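Local coordinates for protein xyloglucanase (Paenibacillus pabuli, PDB 2JEP) that probably hydrolyses xyloglucan of the plant cell wall by cutting its glucan backbone, as a family 5 glycoside hydrolase, at residues G49-A54 with W65-V70; E178-V183 with L223-N228; I261-Y266 with V319-F324. All coordinates share one frame; numbering follows the deposited sequence. Where two conformers were deposited one is given.

Contact 1: residues G49-A54 with W65-V70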
ATOM      1  N   GLY A  49      -1.549  -9.530   0.855  1.00  6.78           N
ATOM      2  CA  GLY A  49      -2.357  -9.285  -0.311  1.00  5.95           C
ATOM      3  C   GLY A  49      -3.359 -10.394  -0.594  1.00  6.83           C
ATOM      4  O   GLY A  49      -3.143 -11.569  -0.247  1.00  6.97           O
ATOM      5  N   ASN A  50      -4.407 -10.026  -1.329  1.00  7.13           N
ATOM      6  CA  ASN A  50      -5.468 -10.934  -1.720  1.00  7.02           C
ATOM      7  C   ASN A  50      -6.076 -11.634  -0.496  1.00  6.99           C
ATOM      8  O   ASN A  50      -6.351 -12.847  -0.502  1.00  7.56           O
ATOM      9  CB  ASN A  50      -4.989 -11.931  -2.791  1.00  7.64           C
ATOM     10  CG  ASN A  50      -4.884 -11.308  -4.160  1.00  8.09           C
ATOM     11  OD1 ASN A  50      -4.848 -10.079  -4.293  1.00  9.81           O
ATOM     12  ND2 ASN A  50      -4.764 -12.155  -5.185  1.00  9.90           N
ATOM     13  N   GLN A  51      -6.334 -10.833   0.543  1.00  6.98           N
ATOM     14  CA  GLN A  51      -7.026 -11.323   1.736  1.00  6.88           C
ATOM     15  C   GLN A  51      -8.183 -10.407   2.068  1.00  7.11           C
ATOM     16  O   GLN A  51      -9.248 -10.544   1.451  1.00  7.07           O
ATOM     17  CB  GLN A  51      -6.054 -11.560   2.907  1.00  7.82           C
ATOM     18  CG  GLN A  51      -4.903 -12.562   2.569  1.00  7.66           C
ATOM     19  CD  GLN A  51      -5.131 -14.042   2.865  1.00  8.02           C
ATOM     20  OE1 GLN A  51      -4.136 -14.780   2.970  1.00  7.74           O
ATOM     21  NE2 GLN A  51      -6.399 -14.490   2.996  1.00  7.67           N
ATOM     22  N   LEU A  52      -7.992  -9.460   2.995  1.00  6.86           N
ATOM     23  CA  LEU A  52      -9.142  -8.702   3.483  0.50  6.94           C
ATOM     24  C   LEU A  52      -9.661  -7.643   2.511  1.00  6.78           C
ATOM     25  O   LEU A  52     -10.713  -7.050   2.766  1.00  7.10           O
ATOM     26  CB  LEU A  52      -8.900  -8.114   4.876  0.50  6.87           C
ATOM     27  CG  LEU A  52      -8.899  -9.124   6.025  0.50  7.07           C
ATOM     28  CD1 LEU A  52      -7.705 -10.078   6.019  0.50  8.05           C
ATOM     29  CD2 LEU A  52      -8.992  -8.349   7.354  0.50  7.89           C
ATOM     30  N   GLU A  53      -8.977  -7.448   1.378  1.00  7.36           N
ATOM     31  CA  GLU A  53      -9.511  -6.603   0.301  1.00  6.95           C
ATOM     32  C   GLU A  53     -10.292  -7.396  -0.745  1.00  7.73           C
ATOM     33  O   GLU A  53     -10.987  -6.823  -1.563  1.00  8.29           O
ATOM     34  CB  GLU A  53      -8.412  -5.804  -0.387  1.00  7.13           C
ATOM     35  CG  GLU A  53      -7.598  -6.517  -1.474  1.00  6.72           C
ATOM     36  CD  GLU A  53      -6.509  -7.455  -1.003  1.00  8.40           C
ATOM     37  OE1 GLU A  53      -6.632  -8.081   0.068  1.00  7.16           O
ATOM     38  OE2 GLU A  53      -5.523  -7.576  -1.769  1.00  8.21           O
ATOM     39  N   ALA A  54     -10.170  -8.722  -0.698  1.00  8.25           N
ATOM     40  CA  ALA A  54     -10.842  -9.598  -1.649  1.00  8.85           C
ATOM     41  C   ALA A  54     -12.347  -9.510  -1.476  1.00  9.88           C
ATOM     42  O   ALA A  54     -12.821  -9.377  -0.350  1.00  9.46           O
ATOM     43  CB  ALA A  54     -10.365 -11.038  -1.462  1.00  8.92           C
ATOM     44  N   TRP A  65     -10.437 -14.844  -3.003  1.00 11.50           N
ATOM     45  CA  TRP A  65      -9.467 -14.906  -4.068  1.00 12.07           C
ATOM     46  C   TRP A  65      -8.516 -16.079  -3.929  1.00 13.19           C
ATOM     47  O   TRP A  65      -7.454 -16.076  -4.506  1.00 15.66           O
ATOM     48  CB  TRP A  65      -8.743 -13.555  -4.252  1.00 11.58           C
ATOM     49  CG  TRP A  65      -9.661 -12.444  -4.741  1.00 10.60           C
ATOM     50  CD1 TRP A  65     -10.914 -12.566  -5.270  1.00 11.69           C
ATOM     51  CD2 TRP A  65      -9.358 -11.060  -4.756  1.00  9.16           C
ATOM     52  NE1 TRP A  65     -11.421 -11.330  -5.580  1.00 12.13           N
ATOM     53  CE2 TRP A  65     -10.478 -10.383  -5.283  1.00 10.35           C
ATOM     54  CE3 TRP A  65      -8.251 -10.317  -4.348  1.00 10.46           C
ATOM     55  CZ2 TRP A  65     -10.514  -9.001  -5.414  1.00 11.22           C
ATOM     56  CZ3 TRP A  65      -8.288  -8.951  -4.501  1.00 11.33           C
ATOM     57  CH2 TRP A  65      -9.407  -8.310  -5.008  1.00 11.61           C
ATOM     58  N   GLY A  66      -8.931 -17.085  -3.164  1.00 12.85           N
ATOM     59  CA  GLY A  66      -8.223 -18.362  -3.147  1.00 12.74           C
ATOM     60  C   GLY A  66      -7.189 -18.559  -2.053  1.00 12.54           C
ATOM     61  O   GLY A  66      -6.631 -19.661  -1.934  1.00 14.71           O
ATOM     62  N   ASN A  67      -6.941 -17.543  -1.220  1.00 10.01           N
ATOM     63  CA  ASN A  67      -6.058 -17.741  -0.072  1.00  9.10           C
ATOM     64  C   ASN A  67      -6.842 -18.280   1.116  1.00  9.10           C
ATOM     65  O   ASN A  67      -8.049 -18.035   1.236  1.00  9.86           O
ATOM     66  CB  ASN A  67      -5.354 -16.442   0.316  1.00  8.86           C
ATOM     67  CG  ASN A  67      -4.259 -16.076  -0.664  1.00  8.94           C
ATOM     68  OD1 ASN A  67      -3.413 -16.912  -1.004  1.00 10.02           O
ATOM     69  ND2 ASN A  67      -4.239 -14.813  -1.104  1.00  8.30           N
ATOM     70  N   PRO A  68      -6.166 -18.985   2.016  1.00  8.89           N
ATOM     71  CA  PRO A  68      -6.865 -19.446   3.206  1.00  9.57           C
ATOM     72  C   PRO A  68      -7.142 -18.309   4.183  1.00  8.36           C
ATOM     73  O   PRO A  68      -6.555 -17.225   4.088  1.00  8.68           O
ATOM     74  CB  PRO A  68      -5.903 -20.477   3.802  1.00 10.64           C
ATOM     75  CG  PRO A  68      -4.627 -20.225   3.211  1.00 11.65           C
ATOM     76  CD  PRO A  68      -4.757 -19.393   2.005  1.00  9.84           C
ATOM     77  N   THR A  69      -8.013 -18.573   5.146  1.00  8.41           N
ATOM     78  CA  THR A  69      -8.238 -17.604   6.213  1.00  8.39           C
ATOM     79  C   THR A  69      -6.905 -17.300   6.883  1.00  8.55           C
ATOM     80  O   THR A  69      -6.120 -18.192   7.157  1.00  9.28           O
ATOM     81  CB  THR A  69      -9.246 -18.182   7.230  1.00  8.49           C
ATOM     82  OG1 THR A  69     -10.481 -18.402   6.534  1.00  9.55           O
ATOM     83  CG2 THR A  69      -9.466 -17.231   8.426  1.00 10.15           C
ATOM     84  N   VAL A  70      -6.648 -16.028   7.148  1.00  8.53           N
ATOM     85  CA  VAL A  70      -5.384 -15.628   7.737  1.00  8.38           C
ATOM     86  C   VAL A  70      -5.280 -16.188   9.147  1.00  7.87           C
ATOM     87  O   VAL A  70      -6.270 -16.202   9.910  1.00  8.50           O
ATOM     88  CB  VAL A  70      -5.248 -14.073   7.767  1.00  7.80           C
ATOM     89  CG1 VAL A  70      -3.909 -13.649   8.370  1.00  9.11           C
ATOM     90  CG2 VAL A  70      -5.381 -13.492   6.357  1.00  9.24           C
TER
HETATM   91  O   HOH W   1      -8.376 -14.763  -0.847  1.00  8.88           O
HETATM   92  O   HOH W   2      -4.700 -15.036  -4.916  1.00 21.60           O
HETATM   93  O   HOH W   3      -3.814 -16.928   4.783  1.00  9.29           O

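Contact 2: residues E178-V183 with L223-N228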
ATOM      1  N   GLU A 178      -4.078   4.344   6.439  1.00  6.38           N
ATOM      2  CA  GLU A 178      -3.855   4.773   5.055  1.00  6.49           C
ATOM      3  C   GLU A 178      -5.233   5.112   4.461  1.00  6.44           C
ATOM      4  O   GLU A 178      -6.157   4.297   4.477  1.00  6.90           O
ATOM      5  CB  GLU A 178      -3.187   3.625   4.280  1.00  6.68           C
ATOM      6  CG  GLU A 178      -2.946   3.873   2.836  1.00  6.11           C
ATOM      7  CD  GLU A 178      -2.358   2.679   2.122  1.00  7.25           C
ATOM      8  OE1 GLU A 178      -2.292   1.594   2.721  1.00  8.45           O
ATOM      9  OE2 GLU A 178      -1.943   2.829   0.950  1.00  7.22           O
ATOM     10  N   SER A 179      -5.345   6.348   3.958  1.00  6.20           N
ATOM     11  CA  SER A 179      -6.654   6.904   3.644  1.00  6.26           C
ATOM     12  C   SER A 179      -7.449   6.121   2.620  1.00  6.61           C
ATOM     13  O   SER A 179      -8.677   6.033   2.701  1.00  7.16           O
ATOM     14  CB  SER A 179      -6.478   8.318   3.144  1.00  6.75           C
ATOM     15  OG  SER A 179      -5.674   8.357   1.973  1.00  7.01           O
ATOM     16  N   MET A 180      -6.721   5.585   1.644  1.00  6.50           N
ATOM     17  CA  MET A 180      -7.316   4.879   0.514  0.75  6.52           C
ATOM     18  C   MET A 180      -6.148   4.295  -0.261  1.00  6.72           C
ATOM     19  O   MET A 180      -4.995   4.450   0.157  1.00  8.38           O
ATOM     20  CB  MET A 180      -8.189   5.834  -0.321  0.75  6.35           C
ATOM     21  CG  MET A 180      -7.449   7.051  -0.804  0.75  7.02           C
ATOM     22  SD  MET A 180      -8.547   8.474  -1.085  0.75  7.87           S
ATOM     23  CE  MET A 180      -7.391   9.680  -1.703  0.75  8.59           C
ATOM     24  N   ASN A 181      -6.455   3.575  -1.333  1.00  6.27           N
ATOM     25  CA  ASN A 181      -5.444   2.808  -2.040  1.00  5.98           C
ATOM     26  C   ASN A 181      -5.037   3.506  -3.334  1.00  5.92           C
ATOM     27  O   ASN A 181      -4.286   4.495  -3.279  1.00  7.09           O
ATOM     28  CB  ASN A 181      -5.939   1.354  -2.213  1.00  5.68           C
ATOM     29  CG  ASN A 181      -4.966   0.479  -2.961  1.00  5.45           C
ATOM     30  OD1 ASN A 181      -3.768   0.530  -2.674  1.00  6.75           O
ATOM     31  ND2 ASN A 181      -5.464  -0.316  -3.919  1.00  6.69           N
ATOM     32  N   GLU A 182      -5.530   3.018  -4.465  1.00  6.01           N
ATOM     33  CA  GLU A 182      -5.216   3.548  -5.792  1.00  6.55           C
ATOM     34  C   GLU A 182      -6.482   4.181  -6.346  1.00  6.60           C
ATOM     35  O   GLU A 182      -7.420   3.489  -6.746  1.00  6.95           O
ATOM     36  CB  GLU A 182      -4.747   2.429  -6.726  1.00  6.99           C
ATOM     37  CG  GLU A 182      -3.474   1.773  -6.250  1.00  7.17           C
ATOM     38  CD  GLU A 182      -3.012   0.600  -7.110  1.00  6.43           C
ATOM     39  OE1 GLU A 182      -3.806   0.085  -7.944  1.00  8.15           O
ATOM     40  OE2 GLU A 182      -1.835   0.180  -6.937  1.00  7.53           O
ATOM     41  N   VAL A 183      -6.515   5.508  -6.272  1.00  6.84           N
ATOM     42  CA  VAL A 183      -7.733   6.303  -6.511  1.00  7.08           C
ATOM     43  C   VAL A 183      -7.520   7.169  -7.744  1.00  7.36           C
ATOM     44  O   VAL A 183      -6.609   7.997  -7.813  1.00  7.89           O
ATOM     45  CB  VAL A 183      -8.071   7.105  -5.239  1.00  7.31           C
ATOM     46  CG1 VAL A 183      -9.138   8.174  -5.460  1.00  8.52           C
ATOM     47  CG2 VAL A 183      -8.523   6.121  -4.136  1.00  9.25           C
ATOM     48  N   LEU A 223      -1.133   7.829   6.399  1.00  6.18           N
ATOM     49  CA  LEU A 223      -0.533   7.663   5.083  1.00  6.62           C
ATOM     50  C   LEU A 223      -1.567   8.033   4.016  1.00  6.54           C
ATOM     51  O   LEU A 223      -2.687   7.528   4.061  1.00  6.61           O
ATOM     52  CB  LEU A 223      -0.094   6.207   4.919  1.00  6.77           C
ATOM     53  CG  LEU A 223       0.483   5.729   3.587  1.00  7.07           C
ATOM     54  CD1 LEU A 223       1.779   6.486   3.290  1.00  6.70           C
ATOM     55  CD2 LEU A 223       0.732   4.248   3.583  1.00  8.32           C
ATOM     56  N   VAL A 224      -1.184   8.918   3.087  1.00  6.64           N
ATOM     57  CA  VAL A 224      -2.072   9.391   2.041  1.00  6.67           C
ATOM     58  C   VAL A 224      -1.376   9.283   0.682  1.00  6.38           C
ATOM     59  O   VAL A 224      -0.189   9.583   0.567  1.00  6.68           O
ATOM     60  CB  VAL A 224      -2.568  10.848   2.278  1.00  6.74           C
ATOM     61  CG1 VAL A 224      -3.316  10.912   3.602  1.00  7.50           C
ATOM     62  CG2 VAL A 224      -1.434  11.873   2.237  1.00  8.37           C
ATOM     63  N   PRO A 225      -2.119   8.871  -0.356  1.00  6.19           N
ATOM     64  CA  PRO A 225      -1.587   8.887  -1.690  1.00  6.36           C
ATOM     65  C   PRO A 225      -2.009  10.089  -2.509  1.00  6.31           C
ATOM     66  O   PRO A 225      -2.937  10.798  -2.146  1.00  7.24           O
ATOM     67  CB  PRO A 225      -2.237   7.642  -2.295  1.00  6.77           C
ATOM     68  CG  PRO A 225      -3.635   7.703  -1.722  1.00  6.58           C
ATOM     69  CD  PRO A 225      -3.467   8.279  -0.330  1.00  6.44           C
ATOM     70  N   GLY A 226      -1.335  10.254  -3.642  1.00  6.36           N
ATOM     71  CA  GLY A 226      -1.857  11.045  -4.739  1.00  6.64           C
ATOM     72  C   GLY A 226      -2.530  10.168  -5.782  1.00  6.64           C
ATOM     73  O   GLY A 226      -2.962   9.053  -5.508  1.00  8.59           O
ATOM     74  N   TRP A 227      -2.658  10.702  -6.986  1.00  6.44           N
ATOM     75  CA  TRP A 227      -3.439  10.095  -8.054  1.00  6.72           C
ATOM     76  C   TRP A 227      -2.896   8.729  -8.465  1.00  7.29           C
ATOM     77  O   TRP A 227      -1.759   8.624  -8.938  1.00  7.40           O
ATOM     78  CB  TRP A 227      -3.408  11.028  -9.263  1.00  7.14           C
ATOM     79  CG  TRP A 227      -4.279  10.634 -10.399  1.00  6.86           C
ATOM     80  CD1 TRP A 227      -3.929   9.935 -11.513  1.00  7.78           C
ATOM     81  CD2 TRP A 227      -5.650  11.003 -10.572  1.00  6.80           C
ATOM     82  NE1 TRP A 227      -4.994   9.839 -12.363  1.00  8.00           N
ATOM     83  CE2 TRP A 227      -6.072  10.477 -11.810  1.00  7.33           C
ATOM     84  CE3 TRP A 227      -6.568  11.728  -9.798  1.00  7.65           C
ATOM     85  CZ2 TRP A 227      -7.357  10.655 -12.300  1.00  8.15           C
ATOM     86  CZ3 TRP A 227      -7.838  11.907 -10.279  1.00  8.02           C
ATOM     87  CH2 TRP A 227      -8.229  11.370 -11.520  1.00  8.21           C
ATOM     88  N   ASN A 228      -3.726   7.700  -8.297  1.00  7.13           N
ATOM     89  CA  ASN A 228      -3.388   6.336  -8.728  1.00  7.16           C
ATOM     90  C   ASN A 228      -2.056   5.846  -8.178  1.00  7.10           C
ATOM     91  O   ASN A 228      -1.421   5.001  -8.800  1.00  7.86           O
ATOM     92  CB  ASN A 228      -3.405   6.173 -10.243  1.00  7.69           C
ATOM     93  CG  ASN A 228      -3.602   4.740 -10.642  1.00  8.84           C
ATOM     94  OD1 ASN A 228      -4.206   3.948  -9.891  1.00  9.07           O
ATOM     95  ND2 ASN A 228      -3.135   4.397 -11.836  1.00 10.62           N
TER
HETATM   96  O   HOH W   4      -4.311   6.707  -5.043  1.00  7.63           O
HETATM   97  O   HOH W   5      -4.878   1.340 -10.229  1.00 10.78           O

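Contact 3: residues I261-Y266 with V319-F324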
ATOM      1  N   ILE A 261       3.471   9.894   2.764  1.00  7.28           N
ATOM      2  CA  ILE A 261       2.977   9.898   1.388  1.00  7.28           C
ATOM      3  C   ILE A 261       3.189   8.529   0.750  1.00  6.92           C
ATOM      4  O   ILE A 261       4.265   7.950   0.840  1.00  7.10           O
ATOM      5  CB  ILE A 261       3.688  10.962   0.534  1.00  7.48           C
ATOM      6  CG1 ILE A 261       3.664  12.343   1.215  1.00  9.06           C
ATOM      7  CG2 ILE A 261       3.059  11.076  -0.846  1.00  8.70           C
ATOM      8  CD1 ILE A 261       2.263  12.879   1.549  1.00  9.72           C
ATOM      9  N   SER A 262       2.122   8.019   0.130  1.00  6.31           N
ATOM     10  CA  SER A 262       2.126   6.711  -0.523  1.00  6.33           C
ATOM     11  C   SER A 262       2.366   6.808  -2.010  1.00  6.44           C
ATOM     12  O   SER A 262       1.815   7.689  -2.634  1.00  7.54           O
ATOM     13  CB  SER A 262       0.762   6.085  -0.327  1.00  6.15           C
ATOM     14  OG  SER A 262       0.568   4.950  -1.130  1.00  7.43           O
ATOM     15  N   ALA A 263       3.177   5.893  -2.556  1.00  6.50           N
ATOM     16  CA  ALA A 263       3.208   5.632  -4.001  1.00  6.28           C
ATOM     17  C   ALA A 263       3.429   4.135  -4.172  1.00  6.19           C
ATOM     18  O   ALA A 263       3.903   3.450  -3.232  1.00  7.00           O
ATOM     19  CB  ALA A 263       4.326   6.450  -4.733  1.00  8.28           C
ATOM     20  N   HIS A 264       3.035   3.619  -5.342  1.00  6.28           N
ATOM     21  CA  HIS A 264       3.249   2.220  -5.703  1.00  5.97           C
ATOM     22  C   HIS A 264       4.166   2.144  -6.913  1.00  6.77           C
ATOM     23  O   HIS A 264       4.203   3.076  -7.696  1.00  8.47           O
ATOM     24  CB  HIS A 264       1.916   1.526  -6.003  1.00  6.56           C
ATOM     25  CG  HIS A 264       1.014   1.399  -4.811  1.00  6.57           C
ATOM     26  ND1 HIS A 264      -0.296   0.973  -4.897  1.00  6.16           N
ATOM     27  CD2 HIS A 264       1.221   1.727  -3.511  1.00  6.12           C
ATOM     28  CE1 HIS A 264      -0.832   0.989  -3.680  1.00  6.53           C
ATOM     29  NE2 HIS A 264       0.068   1.432  -2.816  1.00  5.99           N
ATOM     30  N   TYR A 265       4.886   1.039  -7.062  1.00  7.07           N
ATOM     31  CA  TYR A 265       5.896   0.959  -8.112  1.00  7.03           C
ATOM     32  C   TYR A 265       5.950  -0.425  -8.734  1.00  7.22           C
ATOM     33  O   TYR A 265       6.319  -1.396  -8.072  1.00  7.74           O
ATOM     34  CB  TYR A 265       7.268   1.315  -7.552  1.00  7.66           C
ATOM     35  CG  TYR A 265       8.304   1.594  -8.614  1.00  7.20           C
ATOM     36  CD1 TYR A 265       8.323   2.812  -9.264  1.00  8.63           C
ATOM     37  CD2 TYR A 265       9.225   0.626  -9.019  1.00  7.76           C
ATOM     38  CE1 TYR A 265       9.265   3.067 -10.255  1.00  8.96           C
ATOM     39  CE2 TYR A 265      10.154   0.887 -10.001  1.00  8.49           C
ATOM     40  CZ  TYR A 265      10.166   2.106 -10.608  1.00  8.44           C
ATOM     41  OH  TYR A 265      11.088   2.404 -11.598  1.00  9.47           O
ATOM     42  N   TYR A 266       5.602  -0.492 -10.015  1.00  7.37           N
ATOM     43  CA  TYR A 266       5.633  -1.722 -10.784  1.00  7.16           C
ATOM     44  C   TYR A 266       6.204  -1.442 -12.184  1.00  7.10           C
ATOM     45  O   TYR A 266       5.806  -2.094 -13.155  1.00  8.64           O
ATOM     46  CB  TYR A 266       4.234  -2.304 -10.912  1.00  8.00           C
ATOM     47  CG  TYR A 266       3.550  -2.759  -9.625  1.00  7.41           C
ATOM     48  CD1 TYR A 266       3.787  -4.008  -9.106  1.00  7.14           C
ATOM     49  CD2 TYR A 266       2.633  -1.960  -8.986  1.00  7.53           C
ATOM     50  CE1 TYR A 266       3.097  -4.463  -8.004  1.00  7.74           C
ATOM     51  CE2 TYR A 266       1.945  -2.397  -7.877  1.00  7.67           C
ATOM     52  CZ  TYR A 266       2.195  -3.640  -7.371  1.00  7.38           C
ATOM     53  OH  TYR A 266       1.485  -4.156  -6.309  1.00  8.04           O
ATOM     54  N   VAL A 319       7.952   8.736   3.085  1.00  7.89           N
ATOM     55  CA  VAL A 319       7.344   8.124   1.909  1.00  7.64           C
ATOM     56  C   VAL A 319       7.335   6.619   2.107  1.00  7.23           C
ATOM     57  O   VAL A 319       8.327   6.033   2.549  1.00  8.01           O
ATOM     58  CB  VAL A 319       8.108   8.509   0.631  1.00  8.27           C
ATOM     59  CG1 VAL A 319       7.649   7.700  -0.583  1.00  9.03           C
ATOM     60  CG2 VAL A 319       7.928  10.008   0.364  1.00  9.33           C
ATOM     61  N   VAL A 320       6.176   6.030   1.809  1.00  7.42           N
ATOM     62  CA  VAL A 320       6.016   4.590   1.801  1.00  6.78           C
ATOM     63  C   VAL A 320       5.715   4.141   0.377  1.00  7.30           C
ATOM     64  O   VAL A 320       4.687   4.546  -0.191  1.00  7.07           O
ATOM     65  CB  VAL A 320       4.871   4.158   2.759  1.00  7.16           C
ATOM     66  CG1 VAL A 320       4.676   2.632   2.721  1.00  8.30           C
ATOM     67  CG2 VAL A 320       5.149   4.641   4.196  1.00  8.09           C
ATOM     68  N   ILE A 321       6.609   3.328  -0.178  1.00  6.86           N
ATOM     69  CA  ILE A 321       6.362   2.699  -1.453  1.00  6.54           C
ATOM     70  C   ILE A 321       5.557   1.449  -1.086  1.00  6.65           C
ATOM     71  O   ILE A 321       6.094   0.361  -0.813  1.00  6.93           O
ATOM     72  CB  ILE A 321       7.652   2.360  -2.208  1.00  7.05           C
ATOM     73  CG1 ILE A 321       8.507   3.629  -2.399  1.00  7.88           C
ATOM     74  CG2 ILE A 321       7.321   1.670  -3.534  1.00  8.17           C
ATOM     75  CD1 ILE A 321       7.877   4.782  -3.184  1.00  9.70           C
ATOM     76  N   GLY A 322       4.248   1.639  -0.983  1.00  6.08           N
ATOM     77  CA  GLY A 322       3.380   0.671  -0.336  1.00  6.23           C
ATOM     78  C   GLY A 322       3.177  -0.638  -1.042  1.00  6.44           C
ATOM     79  O   GLY A 322       2.673  -1.574  -0.441  1.00  6.26           O
ATOM     80  N   GLU A 323       3.546  -0.682  -2.325  1.00  6.45           N
ATOM     81  CA  GLU A 323       3.550  -1.926  -3.113  1.00  6.08           C
ATOM     82  C   GLU A 323       4.651  -1.840  -4.146  1.00  6.20           C
ATOM     83  O   GLU A 323       4.828  -0.808  -4.786  1.00  6.46           O
ATOM     84  CB  GLU A 323       2.239  -2.112  -3.889  1.00  6.18           C
ATOM     85  CG  GLU A 323       0.987  -2.160  -3.040  1.00  5.96           C
ATOM     86  CD  GLU A 323      -0.298  -2.326  -3.817  1.00  6.74           C
ATOM     87  OE1 GLU A 323      -0.222  -2.675  -5.014  1.00  7.20           O
ATOM     88  OE2 GLU A 323      -1.374  -2.125  -3.202  1.00  6.99           O
ATOM     89  N   PHE A 324       5.367  -2.952  -4.319  1.00  5.88           N
ATOM     90  CA  PHE A 324       6.246  -3.144  -5.455  1.00  6.23           C
ATOM     91  C   PHE A 324       6.420  -4.661  -5.624  1.00  6.05           C
ATOM     92  O   PHE A 324       6.228  -5.424  -4.678  1.00  6.70           O
ATOM     93  CB  PHE A 324       7.617  -2.479  -5.264  1.00  7.52           C
ATOM     94  CG  PHE A 324       8.511  -3.196  -4.285  1.00  7.11           C
ATOM     95  CD1 PHE A 324       8.427  -2.937  -2.947  1.00  7.17           C
ATOM     96  CD2 PHE A 324       9.467  -4.101  -4.715  1.00  7.55           C
ATOM     97  CE1 PHE A 324       9.227  -3.617  -2.048  1.00  7.32           C
ATOM     98  CE2 PHE A 324      10.265  -4.758  -3.820  1.00  7.13           C
ATOM     99  CZ  PHE A 324      10.152  -4.534  -2.493  1.00  8.04           C
TER

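Contact 1: residues G49-A54 with W65-V70
Asn67 and Gln51 carry the direct polar bonds of this contact. ND2 of Asn67 donates to O of Asn50 at 2.9 Å, almost straight (171°), coming from above the carbonyl plane while that oxygen stays in the Asn67 amide plane. NE2 of Gln51 donates to O of Pro68, also at 2.9 Å, and its OE1 is hydrogen-bonded to Arg376. The Gln51 chain bends at chi2 (-91°), laying its amide beside CB of Asn67. Water reinforces both bonds: one molecule joins Asn50 O to Trp65 N and Asn67 N, another links Gln51 OE1 with Pro68 O. The segments belong to the long loop after the first strand of a (beta/alpha)8 TIM barrel, ahead of helix 72-80. Residues 51-54 form a type I turn, steadied by the Glu53 carboxylate, whose OE2 accepts from N of Asn50 at 2.7 Å and whose OE1 accepts from N of Gln51 at 2.8 Å. Trp65 lies flat over this turn: CA of Ala54 sits 3.5 Å from the centroid of the six-membered ring, 4° off its normal, a CH-pi contact, and OD1 of Asn50 reaches the ring edge at CE3 (3.4 Å). Farther out, CG2 of Val70 packs against CD of Gln51 at 3.5 Å.

Contact 2: residues E178-V183 with L223-N228
The Trp227 indole meets O of Val183 obliquely, 4.2 Å from CD2, and its ring also packs against Tyr196, the planes at about 45°. The Pro225 ring points at the other segment: its CG meets O of Asn181 (3.6 Å) and CG of Met180, and its CD lies 3.2 Å from OG of Ser179, which is hydrogen-bonded to OD1 of Asn203. CD2 of Leu223 touches the Glu178 carboxylate at CD (3.8 Å); with CG anti to the backbone N (chi1 177°), the extended Glu178 chain runs alongside Leu223, and its OE1 forms a salt bridge with Arg87. The backbones pair as parallel barrel strands only at Glu178 and Leu223, where N of Ser179 donates to O of Leu223 (2.9 Å). Beyond it they spread, and one water binds Asn181 O, Val183 N and Gly226 O. They rejoin where N of Asn228 donates to O of Val183 at 2.9 Å. Asn181 and Glu182 follow the fourth strand of the TIM barrel, consistent with the family 5 Asn-Glu pair that includes the general acid/base. Tyr135 and a second water, shared with Asn228 OD1, bind Glu182 OE1, while His264 ND1 bonds to OE2; together they probably set the carboxylate's orientation.

Contact 3: residues I261-Y266 with V319-F324
Strands 259-265 and 319-324, the sixth and seventh of the TIM barrel, lie side by side and parallel here; the axes of 261-265 and 319-324 come within 4.7 Å and cross at -32°. Backbone bonds zip them together: Ile261 O accepts from Val320 N, Val320 O from Ala263 N, and Ala263 O from Gly322 N. Ile321 centres an inverse gamma turn, and past it the register slips by one residue, with His264 nearest Glu323; N of Tyr265 then donates to O of Glu323 (2.9 Å). On the outer side of the barrel, CB of Ala263 packs on CD1 of Ile321 (4.2 Å) and CB of Tyr265 on CG2 of Ile321 (4.0 Å), while the Tyr265 ring meets Phe305 of helix 298-313 edge-to-face. At the C-terminal end, Glu323 lies over one face of His264, CG 3.7 Å from the ring centroid in a CH-pi contact, with carboxylate and imidazole planes only 21° apart. Its extended chain (chi2 179°) also brings OE1 to OH of Tyr266, which donates at 2.6 Å from the anti side; OE1 lies at the edge of the Tyr266 ring. OE2 forms a salt bridge with Arg87. Glu323 is consistent with the nucleophile that family 5 carries at the end of this strand, and the tyrosine, the arginine and the stacked histidine would fix the orientation of its carboxylate.

How the contacts relate
Contacts 2 and 3 lie in the core of the barrel, their centres 10 Å apart, and share a sheet: strands 222-225 and 259-265 are neighbours, and O of Val224 probably accepts from N of Ser262 at 2.8 Å. At the mouth, OE2 of Glu182 probably bonds to ND1 of His264 (2.7 Å), so the ring lies between two carboxylates, bonded to one and stacked on Glu323, and Arg87 serves both contacts. Contact 1 is also largely buried but lies farther out, its centre about 21 Å from each of the others, with Trp65 exposed. It joins parts of one loop through side-chain amides, waters and indole packing; contact 3 rests on parallel strand pairing that slips near its C-terminal end, plus a charged cluster there, and contact 2 passes from strand to water-bridged loop.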